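Local coordinates for proton-dependent oligopeptide transporter family protein (Xanthomonas campestris, PDB 6EI3) that probably couples the inward movement of protons to the uptake of short peptides across the bacterial inner membrane, as a member of the major facilitator superfamily, at residues A[306-309]-A[310-314]. Sequence-based numbering, arbitrary orientation.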
loop_
_atom_site.group_PDB
_atom_site.type_symbol
_atom_site.label_atom_id
_atom_site.label_comp_id
_atom_site.label_asym_id
_atom_site.label_seq_id
_atom_site.Cartn_x
_atom_site.Cartn_y
_atom_site.Cartn_z
ATOM N N PHE A 306 -3.979 3.927 7.620
ATOM C CA PHE A 306 -4.181 2.489 7.560
ATOM C C PHE A 306 -2.928 1.677 7.927
ATOM O O PHE A 306 -3.032 0.758 8.734
ATOM C CB PHE A 306 -4.740 2.094 6.170
ATOM C CG PHE A 306 -5.043 0.623 6.030
ATOM C CD1 PHE A 306 -6.113 0.051 6.704
ATOM C CD2 PHE A 306 -4.258 -0.191 5.215
ATOM C CE1 PHE A 306 -6.374 -1.319 6.590
ATOM C CE2 PHE A 306 -4.521 -1.557 5.105
ATOM C CZ PHE A 306 -5.581 -2.111 5.789
ATOM N N ASP A 307 -1.760 2.000 7.334
ATOM C CA ASP A 307 -0.516 1.236 7.554
ATOM C C ASP A 307 0.087 1.392 8.973
ATOM O O ASP A 307 0.876 0.549 9.396
ATOM C CB ASP A 307 0.516 1.528 6.448
ATOM C CG ASP A 307 0.189 0.729 5.176
ATOM O OD1 ASP A 307 -0.224 -0.452 5.301
ATOM O OD2 ASP A 307 0.329 1.289 4.063
ATOM N N GLN A 308 -0.353 2.404 9.727
ATOM C CA GLN A 308 0.096 2.626 11.105
ATOM C C GLN A 308 -0.527 1.645 12.125
ATOM O O GLN A 308 -0.121 1.639 13.280
ATOM C CB GLN A 308 -0.120 4.077 11.512
ATOM C CG GLN A 308 0.888 5.034 10.906
ATOM C CD GLN A 308 0.666 6.413 11.463
ATOM O OE1 GLN A 308 1.094 6.734 12.584
ATOM N NE2 GLN A 308 -0.099 7.220 10.743
ATOM N N LYS A 309 -1.442 0.765 11.703
ATOM C CA LYS A 309 -1.960 -0.253 12.631
ATOM C C LYS A 309 -0.844 -1.269 13.020
ATOM O O LYS A 309 -0.900 -1.895 14.093
ATOM C CB LYS A 309 -3.226 -0.942 12.091
ATOM C CG LYS A 309 -3.027 -1.737 10.832
ATOM C CD LYS A 309 -4.359 -2.012 10.132
ATOM C CE LYS A 309 -4.184 -3.037 9.040
ATOM N NZ LYS A 309 -3.187 -2.609 8.026
ATOM N N ALA A 310 0.192 -1.369 12.164
ATOM C CA ALA A 310 1.311 -2.273 12.394
ATOM C C ALA A 310 2.468 -1.552 13.113
ATOM O O ALA A 310 3.479 -2.166 13.405
ATOM C CB ALA A 310 1.782 -2.881 11.059
ATOM N N SER A 311 2.315 -0.255 13.401
ATOM C CA SER A 311 3.392 0.479 14.033
ATOM C C SER A 311 2.878 1.268 15.241
ATOM O O SER A 311 2.917 0.753 16.355
ATOM C CB SER A 311 4.116 1.348 13.005
ATOM O OG SER A 311 3.285 2.370 12.477
ATOM N N THR A 312 2.323 2.464 15.010
ATOM C CA THR A 312 1.744 3.317 16.037
ATOM C C THR A 312 0.721 2.560 16.934
ATOM O O THR A 312 0.766 2.705 18.152
ATOM C CB THR A 312 1.105 4.540 15.366
ATOM O OG1 THR A 312 2.094 5.243 14.591
ATOM C CG2 THR A 312 0.455 5.474 16.369
ATOM N N TRP A 313 -0.201 1.779 16.337
ATOM C CA TRP A 313 -1.202 1.078 17.162
ATOM C C TRP A 313 -0.593 -0.049 17.983
ATOM O O TRP A 313 -1.034 -0.297 19.105
ATOM C CB TRP A 313 -2.354 0.548 16.323
ATOM C CG TRP A 313 -3.234 1.607 15.708
ATOM C CD1 TRP A 313 -2.941 2.925 15.509
ATOM C CD2 TRP A 313 -4.533 1.393 15.141
ATOM N NE1 TRP A 313 -4.006 3.561 14.907
ATOM C CE2 TRP A 313 -4.989 2.636 14.649
ATOM C CE3 TRP A 313 -5.384 0.279 15.059
ATOM C CZ2 TRP A 313 -6.247 2.790 14.054
ATOM C CZ3 TRP A 313 -6.639 0.429 14.484
ATOM C CH2 TRP A 313 -7.069 1.678 14.006
ATOM N N VAL A 314 0.410 -0.734 17.430
ATOM C CA VAL A 314 1.105 -1.806 18.174
ATOM C C VAL A 314 1.796 -1.209 19.392
ATOM O O VAL A 314 1.676 -1.753 20.498
ATOM C CB VAL A 314 2.078 -2.643 17.291
ATOM C CG1 VAL A 314 2.969 -3.533 18.149
ATOM C CG2 VAL A 314 1.311 -3.481 16.269
#
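Gln308 and Thr312 run side by side and point the same way, joined at their ends by a bond from Thr312 OG1 to Gln308 OE1 of 2.7 Å. The hydroxyl lies in the plane of the amide and on a lone pair of OE1. Gln308 sets CG beside its own backbone N (chi1 -75°) and continues extended, which carries the amide out level with Thr312; the other end of that amide is fixed by NE2 donating to Ser304 O, so both polar atoms are engaged and the group's rotation is held. The backbone carbonyl of the same residue, Gln308 O, takes two donors of different approach: Ser311 N, 3.1 Å away, stands above the carbonyl plane, whereas Trp313 N, also at 3.1 Å, arrives nearly straight, with an N-H...O angle of 174°. This is a short 3-10 turn linking transmembrane helix 281-306 to helix 312-317 in the C-terminal half of the MFS-type transporter, with Ser311 at the N-cap position; its OG makes no capping bond and instead pairs with His52 of helix 40-60. The Trp313 indole lies against Lys309, whose CA sits 3.6 Å above one face, toward the rim, while Lys309 CB is 3.9 Å from CE3. Tyr403 meets the same indole edge-to-face. The lysine then leads away, bending at its last torsion (chi4 -58°) to bring NZ over the rim of one Phe306 face and into a weak bond with Phe306 O. Farther along, Val314 CG2 rests 3.5 Å from Lys309 O.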